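Local coordinates for protein L-amino acid deaminase (Proteus vulgaris, PDB 5HXW) that probably catalyses the oxidative deamination of L-amino acids as a membrane-bound flavoprotein that carries FAD, at residues 313-316 / 317-320; 305-308 / 309-313; 343-346 / 347-350; 53-56 / 57-60; 369-372 / 373-377. All coordinates share one frame; numbering follows the deposited sequence.

Interaction 1 of 5, residues 313-316 / 317-320; sequences YKYL and PLLA. With 16A (cetyl-trimethyl-ammonium), chain J.
Y315 and L318 touch through ring carbon and methyl, next to the alkyl chain of a bound cetyl-trimethyl-ammonium, and Y315 is the side chain to follow. Its CB lies 4.0 Å from C5 of the detergent. The ring carbons come next: CG stays near detergent C6, and CD2 approaches that same C6 more closely, at 3.7 Å. CD2 also meets CD1 of L318, 4.1 Å away, and both the methyl and the alkyl chain come at the ring obliquely. CG lies beside the backbone N and anti to the carbonyl carbon (chi1 -71°), which sets the ring beside the detergent. At the tip, the buried OH is hydrogen-bonded to the carbonyl O of I396.

The backbone that carries these side chains turns without forming a regular helix or strand. L318 N donates to Y315 O at 3.3 Å, reaching the oxygen from above the carbonyl plane. A weaker bond, from L319 N to L316 O, follows one residue on. L316 CB packs on P317 CD at 3.6 Å, while its CD2 faces L319 CD1 at 4.3 Å, close to the terminal C1 of the detergent.

These residues are part of the loop between helix 308-311 and strand 326-329. K314 and Y315 rest on P398, L318 touches F324 and E400, and the Y315 hydroxyl reaches the end of strand 386-396.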
loop_
_atom_site.group_PDB
_atom_site.type_symbol
_atom_site.label_atom_id
_atom_site.label_comp_id
_atom_site.label_asym_id
_atom_site.label_seq_id
_atom_site.Cartn_x
_atom_site.Cartn_y
_atom_site.Cartn_z
ATOM N N TYR A 313 19.276 13.131 -0.663
ATOM C CA TYR A 313 19.187 14.559 -1.005
ATOM C C TYR A 313 17.958 14.870 -1.868
ATOM O O TYR A 313 17.399 15.968 -1.791
ATOM C CB TYR A 313 20.480 15.061 -1.671
ATOM C CG TYR A 313 20.673 14.672 -3.131
ATOM C CD1 TYR A 313 21.283 13.459 -3.480
ATOM C CD2 TYR A 313 20.263 15.530 -4.165
ATOM C CE1 TYR A 313 21.464 13.104 -4.814
ATOM C CE2 TYR A 313 20.438 15.182 -5.501
ATOM C CZ TYR A 313 21.038 13.971 -5.821
ATOM O OH TYR A 313 21.215 13.628 -7.144
ATOM N N LYS A 314 17.555 13.889 -2.678
ATOM C CA LYS A 314 16.369 13.979 -3.536
ATOM C C LYS A 314 15.055 14.025 -2.745
ATOM O O LYS A 314 14.019 14.423 -3.284
ATOM C CB LYS A 314 16.339 12.809 -4.524
ATOM C CG LYS A 314 17.420 12.846 -5.590
ATOM C CD LYS A 314 17.404 11.568 -6.408
ATOM C CE LYS A 314 18.488 11.573 -7.470
ATOM N NZ LYS A 314 18.498 10.291 -8.225
ATOM N N TYR A 315 15.115 13.625 -1.475
ATOM C CA TYR A 315 13.949 13.570 -0.587
ATOM C C TYR A 315 13.805 14.819 0.285
ATOM O O TYR A 315 12.884 14.902 1.103
ATOM C CB TYR A 315 14.023 12.326 0.307
ATOM C CG TYR A 315 13.799 11.012 -0.405
ATOM C CD1 TYR A 315 14.796 10.445 -1.210
ATOM C CD2 TYR A 315 12.599 10.315 -0.253
ATOM C CE1 TYR A 315 14.594 9.234 -1.857
ATOM C CE2 TYR A 315 12.388 9.099 -0.896
ATOM C CZ TYR A 315 13.389 8.564 -1.695
ATOM O OH TYR A 315 13.192 7.360 -2.334
ATOM N N LEU A 316 14.713 15.779 0.108
ATOM C CA LEU A 316 14.724 17.021 0.896
ATOM C C LEU A 316 13.522 17.973 0.698
ATOM O O LEU A 316 13.093 18.597 1.677
ATOM C CB LEU A 316 16.056 17.773 0.744
ATOM C CG LEU A 316 17.307 17.204 1.429
ATOM C CD1 LEU A 316 18.563 17.850 0.861
ATOM C CD2 LEU A 316 17.260 17.371 2.943
ATOM N N PRO A 317 12.975 18.090 -0.549
ATOM C CA PRO A 317 11.743 18.884 -0.742
ATOM C C PRO A 317 10.484 18.356 -0.035
ATOM O O PRO A 317 9.474 19.067 0.018
ATOM C CB PRO A 317 11.536 18.845 -2.262
ATOM C CG PRO A 317 12.901 18.656 -2.814
ATOM C CD PRO A 317 13.549 17.703 -1.856
ATOM N N LEU A 318 10.539 17.127 0.478
ATOM C CA LEU A 318 9.462 16.585 1.311
ATOM C C LEU A 318 9.573 17.088 2.751
ATOM O O LEU A 318 8.556 17.321 3.403
ATOM C CB LEU A 318 9.417 15.052 1.254
ATOM C CG LEU A 318 9.096 14.357 -0.080
ATOM C CD1 LEU A 318 9.404 12.872 0.028
ATOM C CD2 LEU A 318 7.658 14.562 -0.539
ATOM N N LEU A 319 10.803 17.280 3.231
ATOM C CA LEU A 319 11.045 17.891 4.547
ATOM C C LEU A 319 10.755 19.403 4.574
ATOM O O LEU A 319 10.832 20.036 5.636
ATOM C CB LEU A 319 12.476 17.611 5.037
ATOM C CG LEU A 319 13.045 16.190 5.188
ATOM C CD1 LEU A 319 14.387 16.261 5.902
ATOM C CD2 LEU A 319 12.111 15.237 5.924
ATOM N N ALA A 320 10.420 19.964 3.406
ATOM C CA ALA A 320 10.096 21.388 3.251
ATOM C C ALA A 320 8.756 21.774 3.884
ATOM O O ALA A 320 8.691 22.768 4.620
ATOM C CB ALA A 320 10.138 21.795 1.782
HETATM C C1 16A J . 18.049 13.519 4.269
HETATM C C2 16A J . 17.377 12.167 4.175
HETATM C C3 16A J . 15.903 12.318 3.816
HETATM C C4 16A J . 15.185 10.977 3.901
HETATM C C5 16A J . 13.687 11.166 4.098
HETATM C C6 16A J . 12.913 10.037 3.431
HETATM C C7 16A J . 11.418 10.333 3.410
HETATM C C8 16A J . 10.614 9.042 3.488
HETATM C C9 16A J . 9.329 9.164 2.679
HETATM C C10 16A J . 8.102 9.115 3.585
HETATM C C11 16A J . 7.019 10.074 3.107
HETATM C C12 16A J . 5.881 9.319 2.427
HETATM C C13 16A J . 4.557 9.529 3.152
HETATM C C14 16A J . 3.521 8.511 2.688
HETATM C C15 16A J . 2.703 7.981 3.862
HETATM C C16 16A J . 1.269 7.653 3.421
HETATM N N1 16A J . 0.571 6.558 4.142
HETATM C C17 16A J . -0.809 6.509 3.647
HETATM C C18 16A J . 1.162 5.239 3.877
HETATM C C19 16A J . 0.503 6.785 5.596
#

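Interaction 2 of 5, residues 305-308 / 309-313; sequences VKES and FTYGY. With 16A (cetyl-trimethyl-ammonium), chain J.
F309 follows the turn V305-S308, and its ring brings an edge to K306 O, while V305 O lies 3.6 Å from F309 CD2. Its amide bonds weakly to K306 O. T310 sends its N to E307 O, and its OG1 shares a water with K306 O, which takes a hydrogen from that water at 2.8 Å. Y311 N donates to the same E307 O in an almost straight bond (3.1 Å, 175°), so this carbonyl serves two amides. The Y311 ring runs alongside E307, pointing the same way, with OH 3.6 Å from E307 CG and the planes of carboxylate and ring 62° apart; the OH bonds to T256 O, and E307 OE2 makes a salt bridge with R244. G312 N bonds weakly to S308 O, and its own O lies 3.6 Å from detergent C3. Y313 leads onward, T310 O at its ring edge. A type I beta turn running into a single short helical turn is the motif here, and G312 brings it to the wall of a detergent pocket.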
loop_
_atom_site.group_PDB
_atom_site.type_symbol
_atom_site.label_atom_id
_atom_site.label_comp_id
_atom_site.label_asym_id
_atom_site.label_seq_id
_atom_site.Cartn_x
_atom_site.Cartn_y
_atom_site.Cartn_z
ATOM N N VAL A 305 19.360 4.757 6.420
ATOM C CA VAL A 305 19.993 3.583 5.801
ATOM C C VAL A 305 21.224 4.008 4.988
ATOM O O VAL A 305 21.541 5.202 4.929
ATOM C CB VAL A 305 18.999 2.751 4.943
ATOM C CG1 VAL A 305 18.007 2.011 5.834
ATOM C CG2 VAL A 305 18.283 3.612 3.905
ATOM N N LYS A 306 21.920 3.043 4.379
ATOM C CA LYS A 306 23.106 3.332 3.559
ATOM C C LYS A 306 22.736 4.168 2.327
ATOM O O LYS A 306 23.509 5.023 1.897
ATOM C CB LYS A 306 23.866 2.045 3.179
ATOM C CG LYS A 306 23.215 1.175 2.107
ATOM C CD LYS A 306 23.919 -0.158 1.931
ATOM C CE LYS A 306 23.084 -1.069 1.048
ATOM N NZ LYS A 306 23.446 -2.506 1.180
ATOM N N GLU A 307 21.532 3.925 1.806
ATOM C CA GLU A 307 20.990 4.616 0.638
ATOM C C GLU A 307 20.710 6.098 0.883
ATOM O O GLU A 307 20.672 6.885 -0.070
ATOM C CB GLU A 307 19.716 3.923 0.158
ATOM C CG GLU A 307 19.943 2.613 -0.583
ATOM C CD GLU A 307 20.008 1.376 0.310
ATOM O OE1 GLU A 307 19.818 1.473 1.546
ATOM O OE2 GLU A 307 20.247 0.280 -0.244
ATOM N N SER A 308 20.521 6.467 2.155
ATOM C CA SER A 308 20.279 7.858 2.560
ATOM C C SER A 308 21.422 8.779 2.152
ATOM O O SER A 308 21.193 9.925 1.776
ATOM C CB SER A 308 20.073 7.961 4.071
ATOM O OG SER A 308 19.207 6.948 4.545
ATOM N N PHE A 309 22.647 8.268 2.233
ATOM C CA PHE A 309 23.842 9.035 1.897
ATOM C C PHE A 309 24.042 9.211 0.385
ATOM O O PHE A 309 24.740 10.132 -0.039
ATOM C CB PHE A 309 25.083 8.395 2.533
ATOM C CG PHE A 309 25.025 8.307 4.035
ATOM C CD1 PHE A 309 25.379 9.402 4.828
ATOM C CD2 PHE A 309 24.628 7.125 4.665
ATOM C CE1 PHE A 309 25.330 9.321 6.218
ATOM C CE2 PHE A 309 24.576 7.037 6.053
ATOM C CZ PHE A 309 24.928 8.136 6.829
ATOM N N THR A 310 23.421 8.335 -0.408
ATOM C CA THR A 310 23.564 8.330 -1.865
ATOM C C THR A 310 22.546 9.246 -2.555
ATOM O O THR A 310 22.935 10.128 -3.327
ATOM C CB THR A 310 23.483 6.895 -2.444
ATOM O OG1 THR A 310 24.408 6.041 -1.756
ATOM C CG2 THR A 310 23.802 6.875 -3.943
ATOM N N TYR A 311 21.257 9.027 -2.282
ATOM C CA TYR A 311 20.179 9.763 -2.950
ATOM C C TYR A 311 19.095 10.313 -2.015
ATOM O O TYR A 311 18.003 10.677 -2.460
ATOM C CB TYR A 311 19.567 8.932 -4.095
ATOM C CG TYR A 311 18.971 7.600 -3.690
ATOM C CD1 TYR A 311 17.654 7.511 -3.212
ATOM C CD2 TYR A 311 19.714 6.418 -3.809
ATOM C CE1 TYR A 311 17.104 6.290 -2.846
ATOM C CE2 TYR A 311 19.168 5.189 -3.450
ATOM C CZ TYR A 311 17.866 5.132 -2.969
ATOM O OH TYR A 311 17.320 3.924 -2.612
ATOM N N GLY A 312 19.414 10.393 -0.726
ATOM C CA GLY A 312 18.537 11.010 0.268
ATOM C C GLY A 312 18.370 12.509 0.099
ATOM O O GLY A 312 17.431 13.091 0.655
ATOM N N TYR A 313 19.276 13.131 -0.663
ATOM C CA TYR A 313 19.187 14.559 -1.005
ATOM C C TYR A 313 17.958 14.870 -1.868
ATOM O O TYR A 313 17.399 15.968 -1.791
ATOM C CB TYR A 313 20.480 15.061 -1.671
ATOM C CG TYR A 313 20.673 14.672 -3.131
ATOM C CD1 TYR A 313 21.283 13.459 -3.480
ATOM C CD2 TYR A 313 20.263 15.530 -4.165
ATOM C CE1 TYR A 313 21.464 13.104 -4.814
ATOM C CE2 TYR A 313 20.438 15.182 -5.501
ATOM C CZ TYR A 313 21.038 13.971 -5.821
ATOM O OH TYR A 313 21.215 13.628 -7.144
HETATM C C1 16A J . 18.049 13.519 4.269
HETATM C C2 16A J . 17.377 12.167 4.175
HETATM C C3 16A J . 15.903 12.318 3.816
HETATM C C4 16A J . 15.185 10.977 3.901
HETATM C C5 16A J . 13.687 11.166 4.098
HETATM C C6 16A J . 12.913 10.037 3.431
HETATM C C7 16A J . 11.418 10.333 3.410
HETATM C C8 16A J . 10.614 9.042 3.488
HETATM C C9 16A J . 9.329 9.164 2.679
HETATM C C10 16A J . 8.102 9.115 3.585
HETATM C C11 16A J . 7.019 10.074 3.107
HETATM C C12 16A J . 5.881 9.319 2.427
HETATM C C13 16A J . 4.557 9.529 3.152
HETATM C C14 16A J . 3.521 8.511 2.688
HETATM C C15 16A J . 2.703 7.981 3.862
HETATM C C16 16A J . 1.269 7.653 3.421
HETATM N N1 16A J . 0.571 6.558 4.142
HETATM C C17 16A J . -0.809 6.509 3.647
HETATM C C18 16A J . 1.162 5.239 3.877
HETATM C C19 16A J . 0.503 6.785 5.596
HETATM O O HOH W 1 25.744 5.286 0.287
#

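Interaction 3 of 5, residues 343-346 / 347-350; sequences HWNL and DEVS
S350 lays its CB over the indole of W344 in a CH-pi contact across the type I beta turn N345-E348, 3.9 Å from the centroid of the five-membered ring and 30° off its normal. The S350 CA sits above the same ring nearer its rim. The W344 NE1 is hydrogen-bonded to R211 O on strand 210-216.

The turn between these two residues is closed by E348 N donating to N345 O at 3.2 Å from above the carbonyl plane. The other pair of flat groups lies on this turn: the N345 amide and the E348 carboxylate stand nearly perpendicular, 81° apart, joined by a long, weak bond from ND2 to OE2 (3.5 Å). E348 CG sits between its backbone N and carbonyl carbon (chi1 67°), which turns the extended chain back toward N345, and this CG rests 3.2 Å from N345 O.

R211 also grips the turn through NH1 and L346 O. S350 holds the N-cap position of helix 351-354, about 6 Å from the bound FAD, with its OG hydrogen-bonded to E353 OE1. Within the turn, D347 OD1 lies 3.3 Å from N345 CB.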
loop_
_atom_site.group_PDB
_atom_site.type_symbol
_atom_site.label_atom_id
_atom_site.label_comp_id
_atom_site.label_asym_id
_atom_site.label_seq_id
_atom_site.Cartn_x
_atom_site.Cartn_y
_atom_site.Cartn_z
ATOM N N HIS A 343 25.029 -7.772 -3.756
ATOM C CA HIS A 343 25.108 -8.875 -4.715
ATOM C C HIS A 343 25.276 -10.231 -4.044
ATOM O O HIS A 343 25.980 -10.359 -3.039
ATOM C CB HIS A 343 26.225 -8.639 -5.731
ATOM C CG HIS A 343 25.852 -7.669 -6.804
ATOM N ND1 HIS A 343 25.985 -6.304 -6.652
ATOM C CD2 HIS A 343 25.320 -7.860 -8.034
ATOM C CE1 HIS A 343 25.563 -5.698 -7.746
ATOM N NE2 HIS A 343 25.156 -6.619 -8.602
ATOM N N TRP A 344 24.602 -11.230 -4.610
ATOM C CA TRP A 344 24.663 -12.609 -4.135
ATOM C C TRP A 344 24.432 -13.594 -5.275
ATOM O O TRP A 344 23.693 -13.306 -6.225
ATOM C CB TRP A 344 23.654 -12.852 -3.006
ATOM C CG TRP A 344 22.228 -12.543 -3.381
ATOM C CD1 TRP A 344 21.302 -13.417 -3.880
ATOM C CD2 TRP A 344 21.571 -11.271 -3.291
ATOM N NE1 TRP A 344 20.113 -12.771 -4.105
ATOM C CE2 TRP A 344 20.245 -11.454 -3.752
ATOM C CE3 TRP A 344 21.972 -9.992 -2.864
ATOM C CZ2 TRP A 344 19.312 -10.406 -3.799
ATOM C CZ3 TRP A 344 21.043 -8.946 -2.912
ATOM C CH2 TRP A 344 19.726 -9.165 -3.375
ATOM N N ASN A 345 25.084 -14.751 -5.172
ATOM C CA ASN A 345 24.895 -15.854 -6.105
ATOM C C ASN A 345 23.555 -16.535 -5.860
ATOM O O ASN A 345 23.090 -16.617 -4.719
ATOM C CB ASN A 345 26.041 -16.853 -5.980
ATOM C CG ASN A 345 27.383 -16.250 -6.350
ATOM O OD1 ASN A 345 27.638 -15.936 -7.515
ATOM N ND2 ASN A 345 28.252 -16.086 -5.357
ATOM N N LEU A 346 22.940 -17.022 -6.936
ATOM C CA LEU A 346 21.589 -17.587 -6.869
ATOM C C LEU A 346 21.531 -18.986 -6.237
ATOM O O LEU A 346 20.447 -19.503 -5.959
ATOM C CB LEU A 346 20.912 -17.555 -8.252
ATOM C CG LEU A 346 20.838 -16.223 -9.023
ATOM C CD1 LEU A 346 20.149 -16.413 -10.367
ATOM C CD2 LEU A 346 20.152 -15.115 -8.236
ATOM N N ASP A 347 22.700 -19.579 -6.003
ATOM C CA ASP A 347 22.809 -20.871 -5.324
ATOM C C ASP A 347 23.109 -20.728 -3.823
ATOM O O ASP A 347 23.251 -21.732 -3.117
ATOM C CB ASP A 347 23.857 -21.758 -6.016
ATOM C CG ASP A 347 25.253 -21.147 -6.006
ATOM O OD1 ASP A 347 25.434 -20.047 -6.572
ATOM O OD2 ASP A 347 26.173 -21.778 -5.442
ATOM N N GLU A 348 23.198 -19.484 -3.346
ATOM C CA GLU A 348 23.448 -19.208 -1.925
ATOM C C GLU A 348 22.347 -18.368 -1.257
ATOM O O GLU A 348 21.485 -17.798 -1.938
ATOM C CB GLU A 348 24.848 -18.603 -1.706
ATOM C CG GLU A 348 25.071 -17.206 -2.278
ATOM C CD GLU A 348 26.459 -16.653 -1.993
ATOM O OE1 GLU A 348 26.540 -15.489 -1.545
ATOM O OE2 GLU A 348 27.466 -17.372 -2.213
ATOM N N VAL A 349 22.402 -18.307 0.076
ATOM C CA VAL A 349 21.382 -17.671 0.919
ATOM C C VAL A 349 21.299 -16.157 0.676
ATOM O O VAL A 349 22.260 -15.420 0.918
ATOM C CB VAL A 349 21.601 -18.013 2.420
ATOM C CG1 VAL A 349 20.638 -17.250 3.322
ATOM C CG2 VAL A 349 21.458 -19.513 2.654
ATOM N N SER A 350 20.137 -15.724 0.183
ATOM C CA SER A 350 19.864 -14.324 -0.157
ATOM C C SER A 350 19.418 -13.541 1.083
ATOM O O SER A 350 19.008 -14.159 2.071
ATOM C CB SER A 350 18.793 -14.253 -1.252
ATOM O OG SER A 350 17.561 -14.791 -0.809
#

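Interaction 4 of 5, residues 53-56 / 57-60; sequences AINL and VERG
N55 and R59, one helical turn apart, are joined side chain to side chain. The CG of N55 stands opposite its backbone N (chi1 -161°), and this carries the amide forward along the helix until OD1 faces the guanidinium. R59 comes to meet it with a chain extended from CG to NE: NE donates to OD1 at 2.8 Å, and NH2 adds a weak bond at 3.3 Å. The NE bond is bent (138°) and the oxygen lies out of the guanidinium plane, and the amide and guanidinium planes are turned 43° against each other. NH2 also makes a salt bridge with D435 of helix 422-438, whose E431 touches both N55 and R59.

This is the C-terminal part of helix 47-58, the helix of the beta-alpha-beta unit that runs from strand 40-43 to strand 63-66 in the Rossmann-type FAD domain. It ends in a Schellman motif at G60, which has a positive phi and whose N bonds back to V57 O at 2.8 Å.

I54 and E58 lie side by side on another flank, pointing the same way. CG2 of I54 touches E58 OE2 at 3.7 Å, and this oxygen forms a salt bridge with K109. V57 leans its CG2 over A53 O, at 3.4 Å, while A53, L56 and V57 all pack on V63 of strand 63-66.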
loop_
_atom_site.group_PDB
_atom_site.type_symbol
_atom_site.label_atom_id
_atom_site.label_comp_id
_atom_site.label_asym_id
_atom_site.label_seq_id
_atom_site.Cartn_x
_atom_site.Cartn_y
_atom_site.Cartn_z
ATOM N N ALA A 53 -1.693 -10.800 -10.585
ATOM C CA ALA A 53 -1.936 -12.211 -10.881
ATOM C C ALA A 53 -3.349 -12.452 -11.420
ATOM O O ALA A 53 -3.522 -13.149 -12.427
ATOM C CB ALA A 53 -1.686 -13.059 -9.646
ATOM N N ILE A 54 -4.342 -11.856 -10.755
ATOM C CA ILE A 54 -5.756 -11.988 -11.119
ATOM C C ILE A 54 -5.992 -11.426 -12.525
ATOM O O ILE A 54 -6.573 -12.105 -13.382
ATOM C CB ILE A 54 -6.675 -11.338 -10.046
ATOM C CG1 ILE A 54 -6.670 -12.189 -8.766
ATOM C CG2 ILE A 54 -8.106 -11.158 -10.555
ATOM C CD1 ILE A 54 -7.001 -11.433 -7.493
ATOM N N ASN A 55 -5.502 -10.205 -12.751
ATOM C CA ASN A 55 -5.601 -9.521 -14.039
ATOM C C ASN A 55 -5.007 -10.323 -15.206
ATOM O O ASN A 55 -5.567 -10.339 -16.314
ATOM C CB ASN A 55 -4.948 -8.145 -13.942
ATOM C CG ASN A 55 -5.398 -7.211 -15.043
ATOM O OD1 ASN A 55 -4.879 -7.246 -16.162
ATOM N ND2 ASN A 55 -6.370 -6.365 -14.731
ATOM N N LEU A 56 -3.886 -10.994 -14.938
ATOM C CA LEU A 56 -3.206 -11.833 -15.924
ATOM C C LEU A 56 -3.996 -13.099 -16.279
ATOM O O LEU A 56 -4.068 -13.472 -17.454
ATOM C CB LEU A 56 -1.782 -12.173 -15.461
ATOM C CG LEU A 56 -0.736 -11.046 -15.446
ATOM C CD1 LEU A 56 0.453 -11.429 -14.575
ATOM C CD2 LEU A 56 -0.276 -10.651 -16.843
ATOM N N VAL A 57 -4.583 -13.737 -15.261
ATOM C CA VAL A 57 -5.439 -14.928 -15.423
ATOM C C VAL A 57 -6.670 -14.618 -16.289
ATOM O O VAL A 57 -7.024 -15.408 -17.173
ATOM C CB VAL A 57 -5.817 -15.557 -14.051
ATOM C CG1 VAL A 57 -6.940 -16.579 -14.172
ATOM C CG2 VAL A 57 -4.603 -16.218 -13.420
ATOM N N GLU A 58 -7.287 -13.460 -16.041
ATOM C CA GLU A 58 -8.405 -12.945 -16.849
ATOM C C GLU A 58 -8.060 -12.772 -18.334
ATOM O O GLU A 58 -8.932 -12.909 -19.193
ATOM C CB GLU A 58 -8.917 -11.626 -16.270
ATOM C CG GLU A 58 -9.966 -11.792 -15.180
ATOM C CD GLU A 58 -9.983 -10.656 -14.166
ATOM O OE1 GLU A 58 -9.247 -9.656 -14.338
ATOM O OE2 GLU A 58 -10.737 -10.769 -13.176
ATOM N N ARG A 59 -6.788 -12.478 -18.614
ATOM C CA ARG A 59 -6.257 -12.403 -19.979
ATOM C C ARG A 59 -5.863 -13.775 -20.549
ATOM O O ARG A 59 -5.572 -13.892 -21.746
ATOM C CB ARG A 59 -5.068 -11.440 -20.039
ATOM C CG ARG A 59 -5.432 -9.977 -19.847
ATOM C CD ARG A 59 -4.215 -9.189 -19.406
ATOM N NE ARG A 59 -4.557 -7.856 -18.915
ATOM C CZ ARG A 59 -4.183 -6.711 -19.483
ATOM N NH1 ARG A 59 -3.440 -6.702 -20.585
ATOM N NH2 ARG A 59 -4.556 -5.561 -18.937
ATOM N N GLY A 60 -5.845 -14.798 -19.694
ATOM C CA GLY A 60 -5.622 -16.182 -20.127
ATOM C C GLY A 60 -4.284 -16.814 -19.775
ATOM O O GLY A 60 -3.984 -17.917 -20.239
#

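Interaction 5 of 5, residues 369-372 / 373-377; sequences ASLE and KLKAE
L371 and K375 cross one turn apart on helix 364-377, an amphipathic alpha-helix that lays its leucine face on strands 257-266, 283-287 and 293-303 of the large mixed sheet.

Backbone bonds come first, in the standard alpha-helical pattern. K373 N donates to A369 O, L374 N to S370 O, K375 N to L371 O at 3.0 Å, and A376 N to E372 O, this last donor lying above the carbonyl plane.

Apolar contacts come next. L371 CD1 meets L374 CD2 at 4.1 Å. Both leucines have CG opposite the backbone N (chi1 179° for L371), and both touch I266, so that one strand residue receives the pair. K375 adds its aliphatic part to L371: the chain runs extended beyond CG, and its CE passes 3.8 Å from L371 CG, bringing the ammonium end alongside the leucine, with K375 NZ 3.7 Å from L371 CD2.

Charged and polar groups complete the account. E377, in the last turn, hydrogen-bonds through OE1 to T170 and through OE2 to the W172 indole. On the outer side E372, bent at chi2 (-71°), turns its carboxylate toward K375 without reaching a salt bridge: E372 OE2 sits 4.0 Å from K375 CD and 4.1 Å from K375 NZ.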
loop_
_atom_site.group_PDB
_atom_site.type_symbol
_atom_site.label_atom_id
_atom_site.label_comp_id
_atom_site.label_asym_id
_atom_site.label_seq_id
_atom_site.Cartn_x
_atom_site.Cartn_y
_atom_site.Cartn_z
ATOM N N ALA A 369 -0.071 8.520 23.560
ATOM C CA ALA A 369 -0.357 9.960 23.529
ATOM C C ALA A 369 -1.393 10.316 22.460
ATOM O O ALA A 369 -2.256 11.168 22.687
ATOM C CB ALA A 369 0.925 10.755 23.324
ATOM N N SER A 370 -1.300 9.648 21.309
ATOM C CA SER A 370 -2.236 9.800 20.195
ATOM C C SER A 370 -3.658 9.356 20.576
ATOM O O SER A 370 -4.638 10.033 20.240
ATOM C CB SER A 370 -1.735 9.001 18.990
ATOM O OG SER A 370 -2.368 9.414 17.797
ATOM N N LEU A 371 -3.748 8.228 21.285
ATOM C CA LEU A 371 -5.015 7.672 21.774
ATOM C C LEU A 371 -5.669 8.556 22.845
ATOM O O LEU A 371 -6.897 8.685 22.877
ATOM C CB LEU A 371 -4.803 6.239 22.292
ATOM C CG LEU A 371 -5.944 5.398 22.889
ATOM C CD1 LEU A 371 -7.071 5.122 21.897
ATOM C CD2 LEU A 371 -5.391 4.094 23.445
ATOM N N GLU A 372 -4.843 9.156 23.705
ATOM C CA GLU A 372 -5.303 10.087 24.745
ATOM C C GLU A 372 -5.874 11.387 24.166
ATOM O O GLU A 372 -6.831 11.945 24.715
ATOM C CB GLU A 372 -4.181 10.389 25.749
ATOM C CG GLU A 372 -3.869 9.250 26.716
ATOM C CD GLU A 372 -4.957 9.015 27.755
ATOM O OE1 GLU A 372 -5.204 9.915 28.592
ATOM O OE2 GLU A 372 -5.559 7.919 27.746
ATOM N N LYS A 373 -5.285 11.857 23.063
ATOM C CA LYS A 373 -5.810 13.001 22.306
ATOM C C LYS A 373 -7.166 12.683 21.673
ATOM O O LYS A 373 -8.082 13.508 21.724
ATOM C CB LYS A 373 -4.813 13.461 21.240
ATOM C CG LYS A 373 -3.808 14.486 21.729
ATOM C CD LYS A 373 -2.920 14.980 20.597
ATOM C CE LYS A 373 -1.989 16.083 21.078
ATOM N NZ LYS A 373 -0.994 16.480 20.043
ATOM N N LEU A 374 -7.274 11.485 21.091
ATOM C CA LEU A 374 -8.516 10.963 20.503
ATOM C C LEU A 374 -9.651 10.871 21.523
ATOM O O LEU A 374 -10.784 11.250 21.227
ATOM C CB LEU A 374 -8.268 9.589 19.859
ATOM C CG LEU A 374 -9.454 8.741 19.372
ATOM C CD1 LEU A 374 -10.098 9.360 18.145
ATOM C CD2 LEU A 374 -9.034 7.308 19.091
ATOM N N LYS A 375 -9.331 10.366 22.713
ATOM C CA LYS A 375 -10.289 10.241 23.811
ATOM C C LYS A 375 -10.742 11.602 24.351
ATOM O O LYS A 375 -11.882 11.740 24.792
ATOM C CB LYS A 375 -9.710 9.376 24.933
ATOM C CG LYS A 375 -9.696 7.886 24.626
ATOM C CD LYS A 375 -8.822 7.126 25.607
ATOM C CE LYS A 375 -8.867 5.633 25.336
ATOM N NZ LYS A 375 -7.809 4.903 26.085
ATOM N N ALA A 376 -9.850 12.593 24.304
ATOM C CA ALA A 376 -10.168 13.969 24.705
ATOM C C ALA A 376 -11.127 14.656 23.729
ATOM O O ALA A 376 -12.007 15.414 24.152
ATOM C CB ALA A 376 -8.897 14.789 24.877
ATOM N N GLU A 377 -10.956 14.381 22.433
ATOM C CA GLU A 377 -11.811 14.949 21.389
ATOM C C GLU A 377 -13.135 14.188 21.255
ATOM O O GLU A 377 -14.203 14.805 21.166
ATOM C CB GLU A 377 -11.066 15.026 20.046
ATOM C CG GLU A 377 -11.796 15.771 18.926
ATOM C CD GLU A 377 -12.208 17.194 19.290
ATOM O OE1 GLU A 377 -11.380 17.944 19.852
ATOM O OE2 GLU A 377 -13.366 17.566 19.005
#

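How the interactions relate
Interactions 1 and 2 follow each other along the chain and share Y313, with centres 12 Å apart; both touch the same cetyl-trimethyl-ammonium, one through the Y315 ring and the other through G312, so together they form part of one detergent pocket. The Y315 side chain also lies about 12 Å from that of T419, an FAD-binding residue. Interaction 3 comes within about 7 Å of interaction 2 at the nearest atoms, and its S350 side chain lies about 6 Å from the bound FAD. Interaction 4, in the Rossmann-type unit, lies across the chain's centre from interactions 1 and 5. The widest separation is between interactions 3 and 5, with centres 48 Å apart.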